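Local coordinates for protein Niban 2 (Homo sapiens, PDB 7CTP) that may suppress apoptosis and may promote melanoma cell invasion in vitro, here seen as a piece that joins a PH domain to a long helical body, at residues Arg87-Leu90 against Gly96-Leu99; Ala494-Ser499 against Val539-Val544; Gln14-Lys19 against Pro246-Glu251. All blocks are in the same frame, centred on the assembly; numbering follows the deposited sequence.

Contact 1. Residues Arg87-Leu90 against Gly96-Leu99; sequences RFSL and GLVL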
ATOM      1  N   ARG A  87      29.211   2.801   5.876  1.00 38.98           N
ATOM      2  CA  ARG A  87      28.208   3.738   6.347  1.00 42.18           C
ATOM      3  C   ARG A  87      27.530   3.142   7.565  1.00 38.54           C
ATOM      4  O   ARG A  87      27.192   1.955   7.575  1.00 37.80           O
ATOM      5  CB  ARG A  87      27.158   4.051   5.266  1.00 33.66           C
ATOM      6  CG  ARG A  87      27.657   4.928   4.136  1.00 35.82           C
ATOM      7  CD  ARG A  87      27.644   6.400   4.517  1.00 36.06           C
ATOM      8  NE  ARG A  87      28.167   7.245   3.450  1.00 44.53           N
ATOM      9  CZ  ARG A  87      29.458   7.493   3.255  1.00 46.15           C
ATOM     10  NH1 ARG A  87      30.368   6.962   4.062  1.00 48.91           N
ATOM     11  NH2 ARG A  87      29.837   8.274   2.255  1.00 58.47           N
ATOM     12  N   PHE A  88      27.360   3.955   8.602  1.00 35.76           N
ATOM     13  CA  PHE A  88      26.499   3.566   9.707  1.00 35.12           C
ATOM     14  C   PHE A  88      25.062   3.791   9.270  1.00 39.84           C
ATOM     15  O   PHE A  88      24.679   4.919   8.940  1.00 38.11           O
ATOM     16  CB  PHE A  88      26.806   4.361  10.972  1.00 36.79           C
ATOM     17  CG  PHE A  88      25.938   3.988  12.137  1.00 31.97           C
ATOM     18  CD1 PHE A  88      25.994   2.715  12.683  1.00 39.84           C
ATOM     19  CD2 PHE A  88      25.047   4.904  12.677  1.00 40.50           C
ATOM     20  CE1 PHE A  88      25.178   2.368  13.759  1.00 42.57           C
ATOM     21  CE2 PHE A  88      24.231   4.562  13.750  1.00 37.06           C
ATOM     22  CZ  PHE A  88      24.297   3.299  14.289  1.00 35.52           C
ATOM     23  N   SER A  89      24.283   2.717   9.233  1.00 36.38           N
ATOM     24  CA  SER A  89      22.943   2.739   8.667  1.00 35.97           C
ATOM     25  C   SER A  89      21.941   2.511   9.788  1.00 28.08           C
ATOM     26  O   SER A  89      22.080   1.563  10.566  1.00 34.49           O
ATOM     27  CB  SER A  89      22.805   1.675   7.578  1.00 34.88           C
ATOM     28  OG  SER A  89      21.447   1.361   7.343  1.00 41.97           O
ATOM     29  N   LEU A  90      20.939   3.383   9.875  1.00 32.93           N
ATOM     30  CA  LEU A  90      20.007   3.394  10.992  1.00 29.83           C
ATOM     31  C   LEU A  90      18.585   3.451  10.463  1.00 32.49           C
ATOM     32  O   LEU A  90      18.295   4.213   9.535  1.00 32.24           O
ATOM     33  CB  LEU A  90      20.281   4.591  11.916  1.00 35.79           C
ATOM     34  CG  LEU A  90      19.606   4.689  13.289  1.00 42.83           C
ATOM     35  CD1 LEU A  90      20.446   5.560  14.193  1.00 41.18           C
ATOM     36  CD2 LEU A  90      18.198   5.254  13.198  1.00 50.30           C
ATOM     37  N   GLY A  96      12.310   5.145   7.973  1.00 23.99           N
ATOM     38  CA  GLY A  96      13.268   5.674   7.029  1.00 26.95           C
ATOM     39  C   GLY A  96      14.565   4.894   7.094  1.00 27.65           C
ATOM     40  O   GLY A  96      14.829   4.154   8.041  1.00 29.84           O
ATOM     41  N   LEU A  97      15.374   5.011   6.050  1.00 25.44           N
ATOM     42  CA  LEU A  97      16.708   4.423   6.049  1.00 22.80           C
ATOM     43  C   LEU A  97      17.699   5.579   6.069  1.00 28.24           C
ATOM     44  O   LEU A  97      17.777   6.351   5.108  1.00 30.02           O
ATOM     45  CB  LEU A  97      16.907   3.512   4.838  1.00 30.10           C
ATOM     46  CG  LEU A  97      18.305   2.930   4.646  1.00 29.71           C
ATOM     47  CD1 LEU A  97      18.724   2.109   5.869  1.00 28.91           C
ATOM     48  CD2 LEU A  97      18.361   2.095   3.385  1.00 28.28           C
ATOM     49  N   VAL A  98      18.447   5.706   7.166  1.00 29.80           N
ATOM     50  CA  VAL A  98      19.302   6.863   7.418  1.00 31.30           C
ATOM     51  C   VAL A  98      20.755   6.414   7.424  1.00 25.99           C
ATOM     52  O   VAL A  98      21.132   5.524   8.194  1.00 34.68           O
ATOM     53  CB  VAL A  98      18.931   7.546   8.741  1.00 31.54           C
ATOM     54  CG1 VAL A  98      19.699   8.823   8.888  1.00 38.77           C
ATOM     55  CG2 VAL A  98      17.438   7.812   8.785  1.00 30.69           C
ATOM     56  N   LEU A  99      21.573   7.041   6.581  1.00 29.33           N
ATOM     57  CA  LEU A  99      22.973   6.665   6.405  1.00 27.82           C
ATOM     58  C   LEU A  99      23.880   7.787   6.906  1.00 40.49           C
ATOM     59  O   LEU A  99      23.778   8.929   6.441  1.00 40.03           O
ATOM     60  CB  LEU A  99      23.262   6.359   4.937  1.00 33.82           C
ATOM     61  CG  LEU A  99      22.299   5.384   4.247  1.00 30.64           C
ATOM     62  CD1 LEU A  99      22.636   5.236   2.769  1.00 35.70           C
ATOM     63  CD2 LEU A  99      22.335   4.035   4.935  1.00 30.64           C
TER

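Contact 2. Residues Ala494-Ser499 against Val539-Val544; sequences ALLQIS and VVLQTV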
ATOM      1  N   ALA A 494     -10.559  -7.865  -2.612  1.00 28.43           N
ATOM      2  CA  ALA A 494      -9.628  -8.312  -3.645  1.00 28.37           C
ATOM      3  C   ALA A 494     -10.369  -8.853  -4.862  1.00 31.14           C
ATOM      4  O   ALA A 494      -9.982  -8.588  -6.006  1.00 30.93           O
ATOM      5  CB  ALA A 494      -8.678  -9.363  -3.084  1.00 28.00           C
ATOM      6  N   LEU A 495     -11.433  -9.631  -4.634  1.00 27.57           N
ATOM      7  CA  LEU A 495     -12.213 -10.147  -5.752  1.00 24.98           C
ATOM      8  C   LEU A 495     -12.858  -9.018  -6.544  1.00 28.56           C
ATOM      9  O   LEU A 495     -12.922  -9.075  -7.777  1.00 30.48           O
ATOM     10  CB  LEU A 495     -13.277 -11.114  -5.246  1.00 24.04           C
ATOM     11  CG  LEU A 495     -12.765 -12.467  -4.762  1.00 30.04           C
ATOM     12  CD1 LEU A 495     -13.924 -13.271  -4.201  1.00 30.00           C
ATOM     13  CD2 LEU A 495     -12.139 -13.188  -5.922  1.00 28.24           C
ATOM     14  N   LEU A 496     -13.360  -7.996  -5.848  1.00 27.33           N
ATOM     15  CA  LEU A 496     -13.931  -6.838  -6.530  1.00 26.76           C
ATOM     16  C   LEU A 496     -12.870  -6.095  -7.330  1.00 30.14           C
ATOM     17  O   LEU A 496     -13.119  -5.660  -8.459  1.00 28.18           O
ATOM     18  CB  LEU A 496     -14.576  -5.904  -5.509  1.00 24.95           C
ATOM     19  CG  LEU A 496     -15.902  -6.368  -4.909  1.00 29.01           C
ATOM     20  CD1 LEU A 496     -16.321  -5.476  -3.768  1.00 31.29           C
ATOM     21  CD2 LEU A 496     -16.973  -6.396  -5.986  1.00 29.25           C
ATOM     22  N   GLN A 497     -11.675  -5.946  -6.759  1.00 28.02           N
ATOM     23  CA  GLN A 497     -10.616  -5.201  -7.432  1.00 31.64           C
ATOM     24  C   GLN A 497     -10.028  -5.952  -8.622  1.00 36.78           C
ATOM     25  O   GLN A 497      -9.401  -5.325  -9.477  1.00 32.13           O
ATOM     26  CB  GLN A 497      -9.522  -4.841  -6.427  1.00 30.40           C
ATOM     27  CG  GLN A 497      -9.973  -3.759  -5.460  1.00 36.36           C
ATOM     28  CD  GLN A 497      -8.929  -3.403  -4.422  1.00 46.84           C
ATOM     29  OE1 GLN A 497      -7.744  -3.689  -4.589  1.00 44.56           O
ATOM     30  NE2 GLN A 497      -9.360  -2.731  -3.371  1.00 48.49           N
ATOM     31  N   ILE A 498     -10.219  -7.267  -8.702  1.00 28.33           N
ATOM     32  CA  ILE A 498      -9.830  -8.009  -9.900  1.00 30.14           C
ATOM     33  C   ILE A 498     -10.949  -8.023 -10.935  1.00 28.20           C
ATOM     34  O   ILE A 498     -10.704  -7.865 -12.135  1.00 33.44           O
ATOM     35  CB  ILE A 498      -9.400  -9.438  -9.524  1.00 24.40           C
ATOM     36  CG1 ILE A 498      -8.045  -9.423  -8.798  1.00 32.60           C
ATOM     37  CG2 ILE A 498      -9.352 -10.320 -10.778  1.00 28.36           C
ATOM     38  CD1 ILE A 498      -7.810 -10.626  -7.911  1.00 35.09           C
ATOM     39  N   SER A 499     -12.195  -8.182 -10.495  1.00 28.96           N
ATOM     40  CA  SER A 499     -13.286  -8.438 -11.433  1.00 23.13           C
ATOM     41  C   SER A 499     -13.855  -7.158 -12.045  1.00 25.82           C
ATOM     42  O   SER A 499     -14.217  -7.144 -13.227  1.00 25.68           O
ATOM     43  CB  SER A 499     -14.379  -9.238 -10.723  1.00 29.42           C
ATOM     44  OG  SER A 499     -14.957  -8.489  -9.671  1.00 32.46           O
ATOM     45  N   VAL A 539     -23.375   0.304 -10.339  1.00 27.77           N
ATOM     46  CA  VAL A 539     -24.283  -0.626 -11.013  1.00 27.94           C
ATOM     47  C   VAL A 539     -23.530  -1.883 -11.435  1.00 29.39           C
ATOM     48  O   VAL A 539     -23.989  -3.013 -11.221  1.00 31.27           O
ATOM     49  CB  VAL A 539     -24.964   0.055 -12.213  1.00 29.01           C
ATOM     50  CG1 VAL A 539     -25.611  -0.993 -13.137  1.00 31.39           C
ATOM     51  CG2 VAL A 539     -26.015   1.049 -11.725  1.00 29.35           C
ATOM     52  N   VAL A 540     -22.339  -1.703 -12.007  1.00 29.29           N
ATOM     53  CA  VAL A 540     -21.527  -2.848 -12.418  1.00 29.33           C
ATOM     54  C   VAL A 540     -21.109  -3.673 -11.205  1.00 33.57           C
ATOM     55  O   VAL A 540     -21.129  -4.913 -11.235  1.00 31.74           O
ATOM     56  CB  VAL A 540     -20.305  -2.373 -13.221  1.00 25.74           C
ATOM     57  CG1 VAL A 540     -19.384  -3.552 -13.523  1.00 30.06           C
ATOM     58  CG2 VAL A 540     -20.759  -1.696 -14.501  1.00 29.25           C
ATOM     59  N   LEU A 541     -20.702  -2.997 -10.125  1.00 28.19           N
ATOM     60  CA  LEU A 541     -20.305  -3.700  -8.907  1.00 31.19           C
ATOM     61  C   LEU A 541     -21.411  -4.623  -8.422  1.00 28.41           C
ATOM     62  O   LEU A 541     -21.141  -5.732  -7.947  1.00 34.60           O
ATOM     63  CB  LEU A 541     -19.929  -2.699  -7.808  1.00 27.62           C
ATOM     64  CG  LEU A 541     -19.501  -3.234  -6.434  1.00 35.26           C
ATOM     65  CD1 LEU A 541     -18.426  -2.345  -5.835  1.00 37.15           C
ATOM     66  CD2 LEU A 541     -20.679  -3.340  -5.466  1.00 41.08           C
ATOM     67  N   GLN A 542     -22.666  -4.180  -8.527  1.00 28.68           N
ATOM     68  CA  GLN A 542     -23.762  -4.974  -7.983  1.00 35.97           C
ATOM     69  C   GLN A 542     -23.982  -6.254  -8.783  1.00 37.99           C
ATOM     70  O   GLN A 542     -24.530  -7.223  -8.249  1.00 41.21           O
ATOM     71  CB  GLN A 542     -25.042  -4.144  -7.926  1.00 38.61           C
ATOM     72  CG  GLN A 542     -25.079  -3.163  -6.754  1.00 38.38           C
ATOM     73  CD  GLN A 542     -24.865  -3.839  -5.413  1.00 53.48           C
ATOM     74  OE1 GLN A 542     -25.436  -4.895  -5.137  1.00 48.65           O
ATOM     75  NE2 GLN A 542     -24.044  -3.227  -4.566  1.00 56.15           N
ATOM     76  N   THR A 543     -23.530  -6.296 -10.039  1.00 36.82           N
ATOM     77  CA  THR A 543     -23.710  -7.501 -10.846  1.00 30.13           C
ATOM     78  C   THR A 543     -22.776  -8.632 -10.425  1.00 38.42           C
ATOM     79  O   THR A 543     -23.084  -9.804 -10.668  1.00 38.09           O
ATOM     80  CB  THR A 543     -23.505  -7.191 -12.329  1.00 35.54           C
ATOM     81  OG1 THR A 543     -22.117  -6.922 -12.575  1.00 35.71           O
ATOM     82  CG2 THR A 543     -24.332  -6.008 -12.747  1.00 35.60           C
ATOM     83  N   VAL A 544     -21.632  -8.324  -9.810  1.00 31.72           N
ATOM     84  CA  VAL A 544     -20.769  -9.386  -9.295  1.00 37.16           C
ATOM     85  C   VAL A 544     -20.977  -9.656  -7.815  1.00 40.34           C
ATOM     86  O   VAL A 544     -20.447 -10.656  -7.303  1.00 36.89           O
ATOM     87  CB  VAL A 544     -19.274  -9.088  -9.528  1.00 43.89           C
ATOM     88  CG1 VAL A 544     -18.938  -9.167 -10.980  1.00 43.56           C
ATOM     89  CG2 VAL A 544     -18.892  -7.738  -8.938  1.00 40.39           C
TER

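Contact 3. Residues Gln14-Lys19 against Pro246-Glu251; sequences QHIAEK and PELKAE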
ATOM      1  N   GLN A  14      11.936  22.747 -18.623  1.00 20.54           N
ATOM      2  CA  GLN A  14      10.695  23.506 -18.775  1.00 22.01           C
ATOM      3  C   GLN A  14       9.652  22.698 -19.543  1.00 21.43           C
ATOM      4  O   GLN A  14       8.461  22.717 -19.200  1.00 21.43           O
ATOM      5  CB  GLN A  14      10.967  24.840 -19.465  1.00 29.15           C
ATOM      6  CG  GLN A  14       9.710  25.704 -19.651  1.00 28.71           C
ATOM      7  CD  GLN A  14       9.013  26.015 -18.338  1.00 35.13           C
ATOM      8  OE1 GLN A  14       7.791  25.878 -18.221  1.00 56.40           O
ATOM      9  NE2 GLN A  14       9.783  26.440 -17.342  1.00 39.43           N
ATOM     10  N   HIS A  15      10.083  21.961 -20.564  1.00 23.58           N
ATOM     11  CA  HIS A  15       9.144  21.124 -21.302  1.00 26.00           C
ATOM     12  C   HIS A  15       8.555  20.052 -20.391  1.00 20.74           C
ATOM     13  O   HIS A  15       7.341  19.802 -20.407  1.00 21.91           O
ATOM     14  CB  HIS A  15       9.841  20.487 -22.503  1.00 28.62           C
ATOM     15  CG  HIS A  15      10.116  21.445 -23.623  1.00 35.66           C
ATOM     16  ND1 HIS A  15       9.151  22.281 -24.147  1.00 48.47           N
ATOM     17  CD2 HIS A  15      11.247  21.685 -24.332  1.00 41.79           C
ATOM     18  CE1 HIS A  15       9.679  23.000 -25.124  1.00 55.36           C
ATOM     19  NE2 HIS A  15      10.949  22.658 -25.257  1.00 47.22           N
ATOM     20  N   ILE A  16       9.402  19.423 -19.570  1.00 20.16           N
ATOM     21  CA  ILE A  16       8.910  18.389 -18.661  1.00 20.35           C
ATOM     22  C   ILE A  16       7.923  18.983 -17.664  1.00 22.28           C
ATOM     23  O   ILE A  16       6.870  18.397 -17.392  1.00 22.42           O
ATOM     24  CB  ILE A  16      10.077  17.689 -17.943  1.00 19.30           C
ATOM     25  CG1 ILE A  16      10.882  16.832 -18.922  1.00 20.26           C
ATOM     26  CG2 ILE A  16       9.535  16.828 -16.798  1.00 22.15           C
ATOM     27  CD1 ILE A  16      12.285  16.526 -18.451  1.00 22.72           C
ATOM     28  N   ALA A  17       8.232  20.168 -17.123  1.00 19.77           N
ATOM     29  CA  ALA A  17       7.322  20.794 -16.166  1.00 21.78           C
ATOM     30  C   ALA A  17       5.987  21.124 -16.814  1.00 20.48           C
ATOM     31  O   ALA A  17       4.932  21.023 -16.170  1.00 20.91           O
ATOM     32  CB  ALA A  17       7.944  22.057 -15.573  1.00 21.97           C
ATOM     33  N   GLU A  18       6.011  21.546 -18.081  1.00 21.54           N
ATOM     34  CA  GLU A  18       4.766  21.846 -18.779  1.00 20.31           C
ATOM     35  C   GLU A  18       3.912  20.593 -18.932  1.00 20.21           C
ATOM     36  O   GLU A  18       2.705  20.612 -18.660  1.00 26.56           O
ATOM     37  CB  GLU A  18       5.070  22.474 -20.144  1.00 27.39           C
ATOM     38  CG  GLU A  18       5.524  23.931 -20.037  1.00 31.93           C
ATOM     39  CD  GLU A  18       6.097  24.485 -21.336  1.00 47.87           C
ATOM     40  OE1 GLU A  18       6.646  25.609 -21.307  1.00 44.20           O
ATOM     41  OE2 GLU A  18       5.999  23.797 -22.375  1.00 42.78           O
ATOM     42  N   LYS A  19       4.529  19.494 -19.369  1.00 20.95           N
ATOM     43  CA  LYS A  19       3.797  18.236 -19.513  1.00 22.85           C
ATOM     44  C   LYS A  19       3.298  17.736 -18.163  1.00 23.21           C
ATOM     45  O   LYS A  19       2.174  17.231 -18.060  1.00 23.22           O
ATOM     46  CB  LYS A  19       4.681  17.182 -20.177  1.00 25.40           C
ATOM     47  CG  LYS A  19       5.103  17.540 -21.604  1.00 26.17           C
ATOM     48  CD  LYS A  19       6.107  16.525 -22.153  1.00 38.52           C
ATOM     49  CE  LYS A  19       6.586  16.905 -23.549  1.00 52.26           C
ATOM     50  NZ  LYS A  19       5.912  16.098 -24.607  1.00 56.02           N
ATOM     51  N   PRO A 246       8.037   6.982 -21.222  1.00 29.76           N
ATOM     52  CA  PRO A 246       8.279   6.437 -22.569  1.00 28.36           C
ATOM     53  C   PRO A 246       8.780   7.454 -23.579  1.00 28.84           C
ATOM     54  O   PRO A 246       9.776   7.194 -24.266  1.00 29.35           O
ATOM     55  CB  PRO A 246       6.907   5.878 -22.959  1.00 32.65           C
ATOM     56  CG  PRO A 246       6.319   5.459 -21.675  1.00 30.68           C
ATOM     57  CD  PRO A 246       6.736   6.530 -20.692  1.00 34.01           C
ATOM     58  N   GLU A 247       8.115   8.605 -23.709  1.00 30.12           N
ATOM     59  CA  GLU A 247       8.561   9.556 -24.723  1.00 31.40           C
ATOM     60  C   GLU A 247       9.875  10.217 -24.306  1.00 26.51           C
ATOM     61  O   GLU A 247      10.711  10.523 -25.157  1.00 28.26           O
ATOM     62  CB  GLU A 247       7.468  10.588 -25.017  1.00 34.07           C
ATOM     63  CG  GLU A 247       7.245  11.569 -23.913  1.00 46.55           C
ATOM     64  CD  GLU A 247       6.023  12.473 -24.105  1.00 69.92           C
ATOM     65  OE1 GLU A 247       6.106  13.414 -24.928  1.00 70.15           O
ATOM     66  OE2 GLU A 247       5.003  12.275 -23.401  1.00 47.39           O
ATOM     67  N   LEU A 248      10.093  10.420 -22.999  1.00 25.53           N
ATOM     68  CA  LEU A 248      11.376  10.970 -22.566  1.00 23.09           C
ATOM     69  C   LEU A 248      12.505   9.993 -22.854  1.00 25.19           C
ATOM     70  O   LEU A 248      13.589  10.395 -23.295  1.00 26.00           O
ATOM     71  CB  LEU A 248      11.341  11.335 -21.080  1.00 28.88           C
ATOM     72  CG  LEU A 248      12.495  12.177 -20.540  1.00 37.21           C
ATOM     73  CD1 LEU A 248      12.483  13.574 -21.155  1.00 38.72           C
ATOM     74  CD2 LEU A 248      12.448  12.250 -19.015  1.00 34.98           C
ATOM     75  N   LYS A 249      12.266   8.704 -22.612  1.00 23.00           N
ATOM     76  CA  LYS A 249      13.245   7.677 -22.946  1.00 27.53           C
ATOM     77  C   LYS A 249      13.470   7.596 -24.452  1.00 27.85           C
ATOM     78  O   LYS A 249      14.610   7.453 -24.910  1.00 26.48           O
ATOM     79  CB  LYS A 249      12.768   6.333 -22.394  1.00 31.46           C
ATOM     80  CG  LYS A 249      13.820   5.242 -22.343  1.00 37.51           C
ATOM     81  CD  LYS A 249      13.236   3.990 -21.694  1.00 28.40           C
ATOM     82  CE  LYS A 249      13.222   4.079 -20.173  1.00 32.89           C
ATOM     83  NZ  LYS A 249      12.790   2.787 -19.539  1.00 29.89           N
ATOM     84  N   ALA A 250      12.390   7.687 -25.234  1.00 26.75           N
ATOM     85  CA  ALA A 250      12.515   7.646 -26.690  1.00 28.44           C
ATOM     86  C   ALA A 250      13.347   8.812 -27.206  1.00 27.55           C
ATOM     87  O   ALA A 250      14.070   8.678 -28.202  1.00 29.76           O
ATOM     88  CB  ALA A 250      11.132   7.636 -27.341  1.00 28.74           C
ATOM     89  N   GLU A 251      13.266   9.963 -26.541  1.00 25.31           N
ATOM     90  CA  GLU A 251      13.975  11.148 -27.011  1.00 27.32           C
ATOM     91  C   GLU A 251      15.428  11.159 -26.543  1.00 29.27           C
ATOM     92  O   GLU A 251      16.340  11.440 -27.329  1.00 27.92           O
ATOM     93  CB  GLU A 251      13.252  12.406 -26.531  1.00 30.34           C
ATOM     94  CG  GLU A 251      13.903  13.707 -26.985  1.00 46.82           C
ATOM     95  CD  GLU A 251      12.934  14.867 -26.963  1.00 57.96           C
ATOM     96  OE1 GLU A 251      12.143  14.954 -26.000  1.00 62.95           O
ATOM     97  OE2 GLU A 251      12.963  15.691 -27.903  1.00 63.58           O
TER

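Contact 1. Residues Arg87-Leu90 against Gly96-Leu99
Leu90 and Val98 hold the two strands together through the backbone N-H and C=O of each residue. Leu90 N gives its hydrogen to Val98 O at 2.7 Å, in the plane of that carbonyl, and Val98 N returns a bond of 2.8 Å to Leu90 O. This is an antiparallel hydrogen-bonded pair. One step along, Ser89 faces Leu99 in a non-hydrogen-bonded pair, where Ser89 CA lies 3.4 Å from Val98 O in a CA-H...O contact.

On the Ser89 side of the sheet the contact is mostly methyl packing around one hydroxyl. The CD2 methyl of Leu99 lies 3.6 Å from Ser89 CB, while Ser89 OG, swung well away from its own backbone N (chi1 160°), comes within 3.2 Å of Leu97 CD1. That hydroxyl is buried among methyls and has no hydrogen-bonding partner in the model.

Both segments belong to a hairpin within the antiparallel sheet of the PH domain. Strand 70-77 flanks it next to Arg87-Leu90, and strand 114-116 lies beyond Gly96-Leu99. Helix 176-194 packs on the Ser89 and Leu97 face through Trp182 and Leu186; helix 103-107 brings Tyr106 against Phe88 and Leu90 on the other.

Contact 2. Residues Ala494-Ser499 against Val539-Val544
Leu496 reaches across to helix 532-555 with a single methyl. Its CD2 sits 3.8 Å from Val544 CG2 and 4.1 Å from Leu541 CG, and in both pairs the side chains cross obliquely. Val544 CG2 meets two neighbours on the same side, since Ser499 OG lies 4.1 Å from it as well.

That hydroxyl is already engaged. With chi1 at 64°, Ser499 OG turns back along its own helix and gives a 2.8 Å bond to Leu495 O, tilted out of the carbonyl plane; Ser499 N reaches the same oxygen from the opposite face. Its polar group is thus satisfied internally, although it borders an apolar contact. Without the hydroxyl, as with an alanine at this position, Leu495 O is likely to keep the backbone N-H of Ser499 as its main partner, and a small gap would probably open beside Val544 CG2.

The packed part is Leu496 CD2 against Val544 CG2 and Leu541 CG, with Ser499 beside it; Val544 also rests on Leu503, and Leu541 on Ile500. Leu541 is partly exposed, and the looser side begins at Gln542, which is exposed to solvent. The axes of 494-499 and 539-544 pass 10.7 Å apart at 119°, an oblique helix-helix packing between the successive long helices 464-511 and 532-555 in the helical part of the chain, where helix 260-337 also packs on this site through Val334.

Contact 3. Residues Gln14-Lys19 against Pro246-Glu251
Lys19 and Glu247 close a salt bridge between helix 10-48 and helix 232-252. The lysine can be followed outward from its CB, which already heads for the other helix. CG stands anti to the carbonyl carbon (chi1 -63°), and the chain then runs out extended through CD, which comes to 4.2 Å from Glu247 OE1. CE is nearer, 3.8 Å from that same Glu247 OE1. At the last bond the chain bends (chi4 -102°), and this turn brings NZ to 2.7 Å from Glu247 OE1. The ammonium group comes from above the carboxylate plane, 40° out of it, and favours one oxygen: Glu247 OE2 stays 4.1 Å from Lys19 NZ. Glu247 approaches from the opposite direction, with an extended chain beyond CG.

Beneath this polar pair lies a small apolar one. Ile16 CD1 meets Leu248 CD1 at 4.0 Å, the two side chains crossing at about a right angle. Both residues are buried, and helix 260-337 backs them with Met277 against Ile16 and Val274 against Leu248. A second acid, Glu251, belongs to the same neighbourhood, but its OE1 pairs with Arg12 NH1, giving the two helices another ionic link one turn away from Glu247.

The contact is thus split by chemistry: methyls on the inner side, charges on the outer. Since Lys19 and Glu247 are exposed, solvent probably screens their attraction, and the ammonium, held through one carboxylate oxygen, leaves the bridge with a single short contact. The buried Ile16-Leu248 contact depends on shape instead of charge, so the two parts together join the helices by unlike means.

How the contacts relate
The three contacts are well separated. Centres of contacts 1 and 2 lie 43 Å apart, on opposite sides of the chain's centre; contact 3 is 33 Å from contact 1 and 36 Å from contact 2, centre to centre, and none touches another. Along the chain, Gln14-Lys19 opens contact 3, the hairpin of contact 1 follows inside that loop, Pro246-Glu251 closes it, and contact 2 comes last. The PH domain is therefore an insertion between helices that pack together, while contacts 2 and 3 belong to the helical body. Helix 260-337 links these two, packing against residues of both, so one long helix spans the distance between them.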